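Side-chain contacts in endo-1,4-beta-xylanase 1 (Hypocrea jecorina, PDB 1XYN), which hydrolyses internal beta-1,4-xylosidic bonds in the main chain of xylan, a plant cell wall hemicellulose, releasing xylooligosaccharides and xylose: residues S64-S69 and E75-E80; Y102-N107 and N144-L149; T108-P113 and T118-Q123; Y124-N129 and Q140-A145. One frame throughout, in Å; residues are numbered along the deposited sequence.

Contact 1: S64-S69 and E75-E80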
loop_
_atom_site.group_PDB
_atom_site.type_symbol
_atom_site.label_atom_id
_atom_site.label_comp_id
_atom_site.label_asym_id
_atom_site.label_seq_id
_atom_site.Cartn_x
_atom_site.Cartn_y
_atom_site.Cartn_z
ATOM N N SER A 64 2.677 19.025 -0.564
ATOM C CA SER A 64 2.165 19.134 -1.917
ATOM C C SER A 64 0.664 19.219 -2.078
ATOM O O SER A 64 -0.095 18.868 -1.177
ATOM C CB SER A 64 2.626 17.914 -2.719
ATOM O OG SER A 64 2.054 16.711 -2.220
ATOM N N VAL A 65 0.243 19.722 -3.235
ATOM C CA VAL A 65 -1.170 19.758 -3.557
ATOM C C VAL A 65 -1.340 18.296 -3.956
ATOM O O VAL A 65 -0.526 17.761 -4.715
ATOM C CB VAL A 65 -1.487 20.700 -4.750
ATOM C CG1 VAL A 65 -2.942 20.526 -5.189
ATOM C CG2 VAL A 65 -1.221 22.175 -4.360
ATOM N N TYR A 66 -2.310 17.626 -3.346
ATOM C CA TYR A 66 -2.574 16.211 -3.588
ATOM C C TYR A 66 -4.037 16.006 -3.967
ATOM O O TYR A 66 -4.917 16.709 -3.467
ATOM C CB TYR A 66 -2.228 15.421 -2.307
ATOM C CG TYR A 66 -2.662 13.970 -2.291
ATOM C CD1 TYR A 66 -1.928 12.992 -2.956
ATOM C CD2 TYR A 66 -3.798 13.569 -1.584
ATOM C CE1 TYR A 66 -2.314 11.654 -2.913
ATOM C CE2 TYR A 66 -4.186 12.252 -1.540
ATOM C CZ TYR A 66 -3.440 11.293 -2.204
ATOM O OH TYR A 66 -3.819 9.971 -2.143
ATOM N N GLY A 67 -4.301 15.032 -4.828
ATOM C CA GLY A 67 -5.668 14.780 -5.230
ATOM C C GLY A 67 -5.889 13.492 -6.000
ATOM O O GLY A 67 -4.964 12.700 -6.219
ATOM N N TRP A 68 -7.138 13.293 -6.401
ATOM C CA TRP A 68 -7.569 12.118 -7.143
ATOM C C TRP A 68 -8.439 12.502 -8.336
ATOM O O TRP A 68 -8.928 13.625 -8.443
ATOM C CB TRP A 68 -8.355 11.168 -6.235
ATOM C CG TRP A 68 -7.494 10.440 -5.271
ATOM C CD1 TRP A 68 -6.999 10.924 -4.102
ATOM C CD2 TRP A 68 -6.959 9.115 -5.420
ATOM N NE1 TRP A 68 -6.178 9.990 -3.513
ATOM C CE2 TRP A 68 -6.137 8.868 -4.299
ATOM C CE3 TRP A 68 -7.092 8.111 -6.394
ATOM C CZ2 TRP A 68 -5.446 7.664 -4.122
ATOM C CZ3 TRP A 68 -6.407 6.913 -6.216
ATOM C CH2 TRP A 68 -5.595 6.702 -5.089
ATOM N N SER A 69 -8.656 11.531 -9.206
ATOM C CA SER A 69 -9.456 11.710 -10.405
ATOM C C SER A 69 -10.091 10.355 -10.688
ATOM O O SER A 69 -9.549 9.323 -10.296
ATOM C CB SER A 69 -8.543 12.137 -11.559
ATOM O OG SER A 69 -9.209 12.118 -12.800
ATOM N N GLU A 75 -4.023 9.374 -9.178
ATOM C CA GLU A 75 -3.581 10.028 -7.954
ATOM C C GLU A 75 -2.493 11.001 -8.394
ATOM O O GLU A 75 -1.507 10.602 -9.002
ATOM C CB GLU A 75 -3.002 9.001 -6.987
ATOM C CG GLU A 75 -2.374 9.583 -5.732
ATOM C CD GLU A 75 -1.859 8.504 -4.796
ATOM O OE1 GLU A 75 -1.162 7.587 -5.272
ATOM O OE2 GLU A 75 -2.165 8.561 -3.586
ATOM N N TYR A 76 -2.656 12.279 -8.094
ATOM C CA TYR A 76 -1.659 13.228 -8.512
ATOM C C TYR A 76 -1.060 14.038 -7.377
ATOM O O TYR A 76 -1.671 14.205 -6.328
ATOM C CB TYR A 76 -2.222 14.133 -9.620
ATOM C CG TYR A 76 -3.366 15.041 -9.219
ATOM C CD1 TYR A 76 -3.113 16.260 -8.588
ATOM C CD2 TYR A 76 -4.699 14.687 -9.466
ATOM C CE1 TYR A 76 -4.152 17.106 -8.206
ATOM C CE2 TYR A 76 -5.750 15.531 -9.086
ATOM C CZ TYR A 76 -5.461 16.739 -8.455
ATOM O OH TYR A 76 -6.462 17.596 -8.057
ATOM N N TYR A 77 0.160 14.514 -7.597
ATOM C CA TYR A 77 0.884 15.317 -6.623
ATOM C C TYR A 77 1.549 16.462 -7.354
ATOM O O TYR A 77 1.961 16.325 -8.503
ATOM C CB TYR A 77 2.032 14.537 -5.957
ATOM C CG TYR A 77 1.676 13.354 -5.083
ATOM C CD1 TYR A 77 1.084 12.219 -5.629
ATOM C CD2 TYR A 77 2.014 13.337 -3.725
ATOM C CE1 TYR A 77 0.841 11.099 -4.863
ATOM C CE2 TYR A 77 1.774 12.217 -2.940
ATOM C CZ TYR A 77 1.185 11.096 -3.523
ATOM O OH TYR A 77 0.939 9.959 -2.790
ATOM N N ILE A 78 1.670 17.583 -6.660
ATOM C CA ILE A 78 2.346 18.760 -7.170
ATOM C C ILE A 78 3.157 19.153 -5.951
ATOM O O ILE A 78 2.700 19.927 -5.102
ATOM C CB ILE A 78 1.376 19.888 -7.579
ATOM C CG1 ILE A 78 0.531 19.438 -8.777
ATOM C CG2 ILE A 78 2.173 21.143 -7.953
ATOM C CD1 ILE A 78 -0.642 20.338 -9.086
ATOM N N MET A 79 4.306 18.494 -5.815
ATOM C CA MET A 79 5.209 18.705 -4.696
ATOM C C MET A 79 5.914 20.034 -4.725
ATOM O O MET A 79 6.619 20.340 -5.676
ATOM C CB MET A 79 6.238 17.580 -4.639
ATOM C CG MET A 79 5.692 16.284 -4.108
ATOM S SD MET A 79 6.859 14.938 -4.295
ATOM C CE MET A 79 5.754 13.680 -4.927
ATOM N N GLU A 80 5.705 20.819 -3.677
ATOM C CA GLU A 80 6.327 22.123 -3.547
ATOM C C GLU A 80 7.565 21.979 -2.700
ATOM O O GLU A 80 8.469 22.822 -2.721
ATOM C CB GLU A 80 5.355 23.115 -2.904
ATOM C CG GLU A 80 4.084 23.319 -3.719
ATOM C CD GLU A 80 4.366 23.941 -5.074
ATOM O OE1 GLU A 80 4.920 25.054 -5.103
ATOM O OE2 GLU A 80 4.029 23.325 -6.107
HETATM O O HOH W 1 -9.134 16.569 -7.920
#
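Y66 OH donates to E75 OE2 over 2.6 Å. E75 OE2 accepts with its anti lone pair, on the side turned from the other oxygen. Y66 OH in turn accepts W68 NE1 at 2.7 Å, so one phenol oxygen ties an indole to a carboxylate. OE1 of E75 has a weak bond to Q123 on strand 119-128. Behind these groups, strands 60-70 and 74-79 form an antiparallel hairpin. Here V65 with I78 and G67 with Y76 are hydrogen-bonded pairs. E75 CG is anti to the backbone N (chi1 174°) and the chain runs extended, which carries the carboxylate to Y66 OH. E75 CB lies over the face of W68, 3.9 Å from the centroid of the six-membered ring. Y66 turns its edge to the face of Y77 in a T-shaped pair, planes at 69°, with Y66 CE1 3.6 Å from Y77 CZ. On the other face of the sheet the Y76 ring covers G67, whose CA is 4.0 Å from the ring centroid. Y76 OH reaches Q159 and a water. Y66 and Y77 are likely substrate-binding residues, and Y77 OH bonds E164, the predicted proton donor. The grip on E75 is consistent with its predicted role as nucleophile.

Contact 2: Y102-N107 and N144-L149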
loop_
_atom_site.group_PDB
_atom_site.type_symbol
_atom_site.label_atom_id
_atom_site.label_comp_id
_atom_site.label_asym_id
_atom_site.label_seq_id
_atom_site.Cartn_x
_atom_site.Cartn_y
_atom_site.Cartn_z
ATOM N N TYR A 102 9.323 22.258 -12.834
ATOM C CA TYR A 102 8.921 21.017 -12.183
ATOM C C TYR A 102 9.254 19.840 -13.079
ATOM O O TYR A 102 9.032 19.904 -14.284
ATOM C CB TYR A 102 7.402 20.994 -11.952
ATOM C CG TYR A 102 6.884 21.995 -10.949
ATOM C CD1 TYR A 102 6.920 23.366 -11.214
ATOM C CD2 TYR A 102 6.348 21.568 -9.735
ATOM C CE1 TYR A 102 6.437 24.295 -10.289
ATOM C CE2 TYR A 102 5.861 22.485 -8.803
ATOM C CZ TYR A 102 5.910 23.842 -9.085
ATOM O OH TYR A 102 5.447 24.742 -8.158
ATOM N N THR A 103 9.792 18.769 -12.508
ATOM C CA THR A 103 10.065 17.587 -13.312
ATOM C C THR A 103 8.819 16.707 -13.180
ATOM O O THR A 103 8.336 16.438 -12.080
ATOM C CB THR A 103 11.345 16.833 -12.869
ATOM O OG1 THR A 103 11.163 16.286 -11.562
ATOM C CG2 THR A 103 12.531 17.780 -12.847
ATOM N N ILE A 104 8.245 16.346 -14.314
ATOM C CA ILE A 104 7.044 15.533 -14.330
ATOM C C ILE A 104 7.403 14.056 -14.374
ATOM O O ILE A 104 8.330 13.666 -15.076
ATOM C CB ILE A 104 6.166 15.919 -15.529
ATOM C CG1 ILE A 104 5.822 17.410 -15.439
ATOM C CG2 ILE A 104 4.900 15.065 -15.579
ATOM C CD1 ILE A 104 5.095 17.946 -16.648
ATOM N N TRP A 105 6.697 13.258 -13.573
ATOM C CA TRP A 105 6.900 11.815 -13.498
ATOM C C TRP A 105 5.564 11.112 -13.640
ATOM O O TRP A 105 4.512 11.684 -13.361
ATOM C CB TRP A 105 7.466 11.388 -12.132
ATOM C CG TRP A 105 8.752 12.003 -11.737
ATOM C CD1 TRP A 105 8.963 13.301 -11.357
ATOM C CD2 TRP A 105 10.011 11.339 -11.617
ATOM N NE1 TRP A 105 10.273 13.482 -10.996
ATOM C CE2 TRP A 105 10.945 12.297 -11.147
ATOM C CE3 TRP A 105 10.443 10.026 -11.854
ATOM C CZ2 TRP A 105 12.293 11.984 -10.910
ATOM C CZ3 TRP A 105 11.782 9.711 -11.616
ATOM C CH2 TRP A 105 12.692 10.692 -11.147
ATOM N N GLU A 106 5.610 9.872 -14.100
ATOM C CA GLU A 106 4.417 9.050 -14.210
ATOM C C GLU A 106 4.824 7.764 -13.512
ATOM O O GLU A 106 5.938 7.265 -13.703
ATOM C CB GLU A 106 4.017 8.764 -15.657
ATOM C CG GLU A 106 2.856 7.753 -15.749
ATOM C CD GLU A 106 2.151 7.727 -17.105
ATOM O OE1 GLU A 106 2.840 7.703 -18.148
ATOM O OE2 GLU A 106 0.898 7.723 -17.125
ATOM N N ASN A 107 3.934 7.246 -12.678
ATOM C CA ASN A 107 4.216 6.031 -11.940
ATOM C C ASN A 107 2.953 5.209 -11.883
ATOM O O ASN A 107 1.875 5.692 -12.227
ATOM C CB ASN A 107 4.683 6.381 -10.525
ATOM C CG ASN A 107 5.150 5.168 -9.748
ATOM O OD1 ASN A 107 5.662 4.204 -10.324
ATOM N ND2 ASN A 107 4.994 5.213 -8.433
ATOM N N ASN A 144 -2.395 20.996 -17.857
ATOM C CA ASN A 144 -2.123 21.198 -19.278
ATOM C C ASN A 144 -0.844 20.452 -19.659
ATOM O O ASN A 144 -0.834 19.679 -20.617
ATOM C CB ASN A 144 -1.977 22.692 -19.613
ATOM C CG ASN A 144 -3.311 23.442 -19.601
ATOM O OD1 ASN A 144 -4.377 22.848 -19.449
ATOM N ND2 ASN A 144 -3.247 24.750 -19.766
ATOM N N ALA A 145 0.212 20.655 -18.871
ATOM C CA ALA A 145 1.503 20.005 -19.099
ATOM C C ALA A 145 1.376 18.483 -19.038
ATOM O O ALA A 145 1.986 17.762 -19.832
ATOM C CB ALA A 145 2.507 20.481 -18.091
ATOM N N TRP A 146 0.561 17.999 -18.108
ATOM C CA TRP A 146 0.349 16.572 -17.957
ATOM C C TRP A 146 -0.350 16.013 -19.193
ATOM O O TRP A 146 0.091 15.019 -19.768
ATOM C CB TRP A 146 -0.469 16.278 -16.688
ATOM C CG TRP A 146 0.280 16.532 -15.383
ATOM C CD1 TRP A 146 1.629 16.763 -15.225
ATOM C CD2 TRP A 146 -0.285 16.570 -14.063
ATOM N NE1 TRP A 146 1.926 16.937 -13.892
ATOM C CE2 TRP A 146 0.775 16.824 -13.157
ATOM C CE3 TRP A 146 -1.581 16.414 -13.559
ATOM C CZ2 TRP A 146 0.575 16.925 -11.779
ATOM C CZ3 TRP A 146 -1.776 16.516 -12.189
ATOM C CH2 TRP A 146 -0.702 16.769 -11.317
ATOM N N ALA A 147 -1.413 16.687 -19.622
ATOM C CA ALA A 147 -2.179 16.267 -20.792
ATOM C C ALA A 147 -1.324 16.234 -22.053
ATOM O O ALA A 147 -1.411 15.283 -22.830
ATOM C CB ALA A 147 -3.376 17.189 -20.995
ATOM N N SER A 148 -0.469 17.247 -22.222
ATOM C CA SER A 148 0.396 17.346 -23.400
ATOM C C SER A 148 1.442 16.238 -23.499
ATOM O O SER A 148 1.944 15.952 -24.588
ATOM C CB SER A 148 1.073 18.722 -23.478
ATOM O OG SER A 148 2.044 18.904 -22.467
ATOM N N LEU A 149 1.763 15.620 -22.364
ATOM C CA LEU A 149 2.731 14.531 -22.318
ATOM C C LEU A 149 2.036 13.173 -22.284
ATOM O O LEU A 149 2.683 12.141 -22.093
ATOM C CB LEU A 149 3.636 14.683 -21.098
ATOM C CG LEU A 149 4.539 15.922 -21.097
ATOM C CD1 LEU A 149 5.191 16.118 -19.727
ATOM C CD2 LEU A 149 5.590 15.790 -22.184
#
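I104 packs against A145, W146 and L149, joining strand 100-109 to helix 139-148, the single helix of this family 11 beta-jelly roll. No hydrogen bond crosses the contact, and its side chains meet through carbon. I104 sends out two branches. CG2, anti to the backbone N, comes obliquely to the indole, with I104 CG2 3.7 Å from W146 CD1. The other branch is extended (chi2 173°) and carries CD1 toward the helix. There I104 CD1 meets L149 CD1 tip to tip at 3.6 Å. I104 CD1 also lies 3.9 Å from A145 CB. L149 stands just past the helix, where its backbone N bonds W146 O at 3.1 Å. The indole N-H has its own partner: W146 NE1 is bonded to S126 on strand 119-128. V95 of strand 90-97 touches both I104 and A145, and L151 adds to the packing on I104. W146 reaches further, to Y76 and I78 of strand 74-79, on the sheet face turned away from the side chains of E75 and Y77.

Contact 3: T108-P113 and T118-Q123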
loop_
_atom_site.group_PDB
_atom_site.type_symbol
_atom_site.label_atom_id
_atom_site.label_comp_id
_atom_site.label_asym_id
_atom_site.label_seq_id
_atom_site.Cartn_x
_atom_site.Cartn_y
_atom_site.Cartn_z
ATOM N N THR A 108 3.093 3.950 -11.496
ATOM C CA THR A 108 1.950 3.070 -11.399
ATOM C C THR A 108 1.962 2.400 -10.030
ATOM O O THR A 108 3.014 2.040 -9.503
ATOM C CB THR A 108 1.957 2.017 -12.528
ATOM O OG1 THR A 108 2.094 2.682 -13.791
ATOM C CG2 THR A 108 0.658 1.217 -12.532
ATOM N N ARG A 109 0.784 2.332 -9.428
ATOM C CA ARG A 109 0.592 1.725 -8.123
ATOM C C ARG A 109 -0.305 0.507 -8.330
ATOM O O ARG A 109 -1.476 0.644 -8.677
ATOM C CB ARG A 109 -0.065 2.742 -7.180
ATOM C CG ARG A 109 0.893 3.809 -6.652
ATOM C CD ARG A 109 1.918 3.165 -5.731
ATOM N NE ARG A 109 2.966 4.078 -5.283
ATOM C CZ ARG A 109 4.055 3.697 -4.611
ATOM N NH1 ARG A 109 4.241 2.417 -4.303
ATOM N NH2 ARG A 109 4.972 4.597 -4.261
ATOM N N VAL A 110 0.271 -0.683 -8.188
ATOM C CA VAL A 110 -0.483 -1.925 -8.371
ATOM C C VAL A 110 -1.097 -2.417 -7.068
ATOM O O VAL A 110 -0.401 -2.527 -6.057
ATOM C CB VAL A 110 0.411 -3.040 -8.971
ATOM C CG1 VAL A 110 -0.294 -4.388 -8.899
ATOM C CG2 VAL A 110 0.760 -2.704 -10.413
ATOM N N ASN A 111 -2.396 -2.706 -7.099
ATOM C CA ASN A 111 -3.124 -3.199 -5.926
ATOM C C ASN A 111 -2.862 -2.328 -4.707
ATOM O O ASN A 111 -2.449 -2.819 -3.655
ATOM C CB ASN A 111 -2.728 -4.643 -5.615
ATOM C CG ASN A 111 -3.032 -5.590 -6.756
ATOM O OD1 ASN A 111 -4.076 -5.489 -7.404
ATOM N ND2 ASN A 111 -2.116 -6.519 -7.010
ATOM N N GLU A 112 -3.044 -1.026 -4.879
ATOM C CA GLU A 112 -2.831 -0.066 -3.809
ATOM C C GLU A 112 -4.157 0.548 -3.383
ATOM O O GLU A 112 -5.096 0.640 -4.168
ATOM C CB GLU A 112 -1.883 1.036 -4.279
ATOM C CG GLU A 112 -0.518 0.526 -4.718
ATOM C CD GLU A 112 0.248 -0.172 -3.613
ATOM O OE1 GLU A 112 0.171 0.289 -2.449
ATOM O OE2 GLU A 112 0.938 -1.174 -3.908
ATOM N N PRO A 113 -4.259 0.964 -2.119
ATOM C CA PRO A 113 -5.503 1.567 -1.644
ATOM C C PRO A 113 -5.841 2.857 -2.380
ATOM O O PRO A 113 -4.963 3.679 -2.661
ATOM C CB PRO A 113 -5.220 1.801 -0.160
ATOM C CG PRO A 113 -3.736 1.968 -0.112
ATOM C CD PRO A 113 -3.271 0.878 -1.031
ATOM N N THR A 118 -9.001 -0.926 -3.017
ATOM C CA THR A 118 -7.647 -1.254 -3.455
ATOM C C THR A 118 -7.700 -1.483 -4.966
ATOM O O THR A 118 -8.522 -2.270 -5.471
ATOM C CB THR A 118 -7.066 -2.465 -2.697
ATOM O OG1 THR A 118 -7.945 -3.585 -2.813
ATOM C CG2 THR A 118 -6.899 -2.121 -1.224
ATOM N N ALA A 119 -6.882 -0.721 -5.687
ATOM C CA ALA A 119 -6.853 -0.787 -7.140
ATOM C C ALA A 119 -5.475 -0.503 -7.715
ATOM O O ALA A 119 -4.525 -0.231 -6.987
ATOM C CB ALA A 119 -7.859 0.209 -7.715
ATOM N N THR A 120 -5.383 -0.598 -9.037
ATOM C CA THR A 120 -4.150 -0.331 -9.765
ATOM C C THR A 120 -4.448 0.931 -10.550
ATOM O O THR A 120 -5.466 1.012 -11.233
ATOM C CB THR A 120 -3.799 -1.492 -10.710
ATOM O OG1 THR A 120 -3.482 -2.650 -9.928
ATOM C CG2 THR A 120 -2.603 -1.140 -11.588
ATOM N N PHE A 121 -3.564 1.914 -10.455
ATOM C CA PHE A 121 -3.784 3.187 -11.121
ATOM C C PHE A 121 -2.458 3.906 -11.320
ATOM O O PHE A 121 -1.449 3.526 -10.740
ATOM C CB PHE A 121 -4.691 4.039 -10.232
ATOM C CG PHE A 121 -4.223 4.117 -8.798
ATOM C CD1 PHE A 121 -4.620 3.158 -7.871
ATOM C CD2 PHE A 121 -3.342 5.118 -8.389
ATOM C CE1 PHE A 121 -4.144 3.188 -6.569
ATOM C CE2 PHE A 121 -2.859 5.159 -7.083
ATOM C CZ PHE A 121 -3.258 4.193 -6.173
ATOM N N ASN A 122 -2.473 4.975 -12.099
ATOM C CA ASN A 122 -1.257 5.734 -12.356
ATOM C C ASN A 122 -1.157 6.970 -11.461
ATOM O O ASN A 122 -2.137 7.391 -10.848
ATOM C CB ASN A 122 -1.209 6.146 -13.831
ATOM C CG ASN A 122 -1.182 4.949 -14.768
ATOM O OD1 ASN A 122 -0.156 4.289 -14.916
ATOM N ND2 ASN A 122 -2.323 4.642 -15.375
ATOM N N GLN A 123 0.039 7.538 -11.382
ATOM C CA GLN A 123 0.281 8.735 -10.592
ATOM C C GLN A 123 0.906 9.776 -11.507
ATOM O O GLN A 123 1.801 9.454 -12.286
ATOM C CB GLN A 123 1.280 8.460 -9.462
ATOM C CG GLN A 123 0.872 7.437 -8.424
ATOM C CD GLN A 123 1.910 7.325 -7.313
ATOM O OE1 GLN A 123 2.965 6.725 -7.500
ATOM N NE2 GLN A 123 1.626 7.931 -6.165
HETATM O O HOH W 2 -5.797 -4.388 -9.015
#
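T108 and N122 lie side by side, and T108 OG1 donates to N122 OD1 at 3.0 Å. R109 comes next, with a nearly straight backbone bond to F121 O (177° at the hydrogen). R109 CB sits over the F121 ring, 4.0 Å from its centroid. Farther out, R109 NE has a weak bond to Q123 OE1, which bonds N107 more closely. R109 NH1 bonds V110 O of the second subunit and forms a salt bridge with E112 of the second subunit. V110 runs alongside T120, methyl beside methyl. N111 has a left-handed backbone (50/51°), and its N gives a bond of 3.0 Å to T120 OG1. A water joins N111 OD1 to that same hydroxyl. N111 and E112 both face A119, a G1 beta bulge that shifts the register by one. The hairpin is the thumb of family 11 xylanases; R109, P113 and Q123 probably bind substrate. E112 N meets A119 O at 2.7 Å. E112 O lies at the edge of the F121 ring, 3.6 Å from F121 CE1, and E112 CB also touches this ring. A serine in place of F121 takes away the ring that R109 CB and E112 CB share, and would probably open a gap between them and beside W68. P113 packs its CA on T118 CG2 at 4.0 Å, while T118 OG1 bonds Q31 of the second subunit.

Contact 4: Y124-N129 and Q140-A145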
loop_
_atom_site.group_PDB
_atom_site.type_symbol
_atom_site.label_atom_id
_atom_site.label_comp_id
_atom_site.label_asym_id
_atom_site.label_seq_id
_atom_site.Cartn_x
_atom_site.Cartn_y
_atom_site.Cartn_z
ATOM N N TYR A 124 0.426 11.014 -11.433
ATOM C CA TYR A 124 0.998 12.098 -12.227
ATOM C C TYR A 124 1.630 13.021 -11.197
ATOM O O TYR A 124 0.938 13.663 -10.415
ATOM C CB TYR A 124 -0.076 12.846 -13.014
ATOM C CG TYR A 124 -0.887 11.987 -13.957
ATOM C CD1 TYR A 124 -0.436 10.729 -14.367
ATOM C CD2 TYR A 124 -2.118 12.428 -14.430
ATOM C CE1 TYR A 124 -1.197 9.936 -15.221
ATOM C CE2 TYR A 124 -2.881 11.645 -15.277
ATOM C CZ TYR A 124 -2.421 10.406 -15.669
ATOM O OH TYR A 124 -3.199 9.647 -16.509
ATOM N N ILE A 125 2.955 13.075 -11.181
ATOM C CA ILE A 125 3.644 13.895 -10.203
ATOM C C ILE A 125 4.437 15.036 -10.811
ATOM O O ILE A 125 5.099 14.869 -11.826
ATOM C CB ILE A 125 4.602 13.019 -9.344
ATOM C CG1 ILE A 125 3.854 11.820 -8.753
ATOM C CG2 ILE A 125 5.255 13.851 -8.243
ATOM C CD1 ILE A 125 4.755 10.794 -8.080
ATOM N N SER A 126 4.361 16.196 -10.171
ATOM C CA SER A 126 5.100 17.381 -10.593
ATOM C C SER A 126 5.956 17.756 -9.388
ATOM O O SER A 126 5.428 18.202 -8.381
ATOM C CB SER A 126 4.143 18.542 -10.916
ATOM O OG SER A 126 3.415 18.350 -12.123
ATOM N N VAL A 127 7.266 17.542 -9.468
ATOM C CA VAL A 127 8.156 17.879 -8.359
ATOM C C VAL A 127 8.921 19.181 -8.605
ATOM O O VAL A 127 9.753 19.263 -9.510
ATOM C CB VAL A 127 9.164 16.747 -8.071
ATOM C CG1 VAL A 127 10.024 17.105 -6.868
ATOM C CG2 VAL A 127 8.437 15.430 -7.842
ATOM N N ARG A 128 8.637 20.191 -7.788
ATOM C CA ARG A 128 9.283 21.494 -7.902
ATOM C C ARG A 128 10.792 21.404 -7.722
ATOM O O ARG A 128 11.276 20.840 -6.738
ATOM C CB ARG A 128 8.688 22.457 -6.882
ATOM C CG ARG A 128 9.180 23.866 -7.025
ATOM C CD ARG A 128 8.507 24.770 -6.023
ATOM N NE ARG A 128 8.866 26.170 -6.239
ATOM C CZ ARG A 128 8.140 27.040 -6.938
ATOM N NH1 ARG A 128 6.998 26.664 -7.502
ATOM N NH2 ARG A 128 8.563 28.289 -7.074
ATOM N N ASN A 129 11.538 21.983 -8.661
ATOM C CA ASN A 129 13.000 21.946 -8.609
ATOM C C ASN A 129 13.577 22.873 -7.551
ATOM O O ASN A 129 14.713 22.699 -7.116
ATOM C CB ASN A 129 13.610 22.235 -9.993
ATOM C CG ASN A 129 13.259 21.162 -11.034
ATOM O OD1 ASN A 129 12.972 20.018 -10.692
ATOM N ND2 ASN A 129 13.277 21.538 -12.305
ATOM N N GLN A 140 -3.847 24.536 -13.203
ATOM C CA GLN A 140 -4.119 24.314 -14.628
ATOM C C GLN A 140 -2.840 24.118 -15.431
ATOM O O GLN A 140 -2.802 23.297 -16.338
ATOM C CB GLN A 140 -4.937 25.449 -15.245
ATOM C CG GLN A 140 -6.436 25.188 -15.296
ATOM C CD GLN A 140 -6.822 23.914 -16.036
ATOM O OE1 GLN A 140 -6.675 23.811 -17.251
ATOM N NE2 GLN A 140 -7.363 22.951 -15.302
ATOM N N ASN A 141 -1.796 24.867 -15.096
ATOM C CA ASN A 141 -0.521 24.734 -15.789
ATOM C C ASN A 141 -0.001 23.297 -15.701
ATOM O O ASN A 141 0.619 22.796 -16.640
ATOM C CB ASN A 141 0.508 25.705 -15.206
ATOM C CG ASN A 141 0.178 27.170 -15.512
ATOM O OD1 ASN A 141 -0.710 27.471 -16.315
ATOM N ND2 ASN A 141 0.905 28.082 -14.881
ATOM N N HIS A 142 -0.264 22.635 -14.579
ATOM C CA HIS A 142 0.164 21.256 -14.396
ATOM C C HIS A 142 -0.742 20.307 -15.150
ATOM O O HIS A 142 -0.267 19.368 -15.773
ATOM C CB HIS A 142 0.230 20.895 -12.912
ATOM C CG HIS A 142 1.295 21.641 -12.175
ATOM N ND1 HIS A 142 2.602 21.210 -12.124
ATOM C CD2 HIS A 142 1.272 22.839 -11.540
ATOM C CE1 HIS A 142 3.339 22.109 -11.497
ATOM N NE2 HIS A 142 2.555 23.107 -11.135
ATOM N N PHE A 143 -2.041 20.571 -15.137
ATOM C CA PHE A 143 -2.979 19.717 -15.852
ATOM C C PHE A 143 -2.739 19.803 -17.371
ATOM O O PHE A 143 -2.880 18.806 -18.087
ATOM C CB PHE A 143 -4.420 20.117 -15.521
ATOM C CG PHE A 143 -4.769 20.010 -14.058
ATOM C CD1 PHE A 143 -4.174 19.045 -13.249
ATOM C CD2 PHE A 143 -5.705 20.870 -13.493
ATOM C CE1 PHE A 143 -4.504 18.936 -11.905
ATOM C CE2 PHE A 143 -6.042 20.768 -12.148
ATOM C CZ PHE A 143 -5.441 19.799 -11.354
ATOM N N ASN A 144 -2.395 20.996 -17.857
ATOM C CA ASN A 144 -2.123 21.198 -19.278
ATOM C C ASN A 144 -0.844 20.452 -19.659
ATOM O O ASN A 144 -0.834 19.679 -20.617
ATOM C CB ASN A 144 -1.977 22.692 -19.613
ATOM C CG ASN A 144 -3.311 23.442 -19.601
ATOM O OD1 ASN A 144 -4.377 22.848 -19.449
ATOM N ND2 ASN A 144 -3.247 24.750 -19.766
ATOM N N ALA A 145 0.212 20.655 -18.871
ATOM C CA ALA A 145 1.503 20.005 -19.099
ATOM C C ALA A 145 1.376 18.483 -19.038
ATOM O O ALA A 145 1.986 17.762 -19.832
ATOM C CB ALA A 145 2.507 20.481 -18.091
#
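S126 on strand 119-128 and H142 on helix 139-148 face each other, their CA atoms 7.3 Å apart and both CB atoms pointing across. The contact is buried and rests on this one pair. S126 OG and H142 ND1 are hydrogen-bonded at 3.0 Å, and either may be the donor. The hydroxyl meets the imidazole at its edge, near the ring plane. S126 CB is also close, 3.3 Å from H142 ND1. In H142, CG lies beside the backbone N (chi1 -67°), and the ring is rotated about CB-CG (chi2 -86°) to stand nearly perpendicular to the CA-CB-CG plane. This aims ND1 at the strand. A second partner, W146 NE1, holds S126 OG, so two helix side chains grip one serine oxygen. A valine in place of H142 would probably leave S126 OG with one partner fewer and open a gap beside Y102, which packs edge-to-face with the imidazole. Around the pair, H142 also touches I78 of strand 74-79 and V95 and S97 of strand 90-97. Strand 119-128 runs parallel to strand 74-79 on one side and antiparallel to strand 100-109 on the other.

All four contacts reach one curved sheet of the jelly roll. Along the chain contact 1 comes first; contact 3 is nested in the loop closed by contact 2, and contact 4 opens after contact 3 closes. Contacts 2 and 4 lie about 6 Å apart, centre to centre, and both end on helix 139-148, with N144 and A145 in both. Contact 1 is about 9 Å from contact 4; strands 74-79 and 119-128 are neighbours. Contact 3 lies at the sheet's far end, about 15 Å from contact 1 and 20 Å from contact 4. Strand 119-128 runs through both. The sheet thus carries the predicted catalytic residues on one face and the helix on the other.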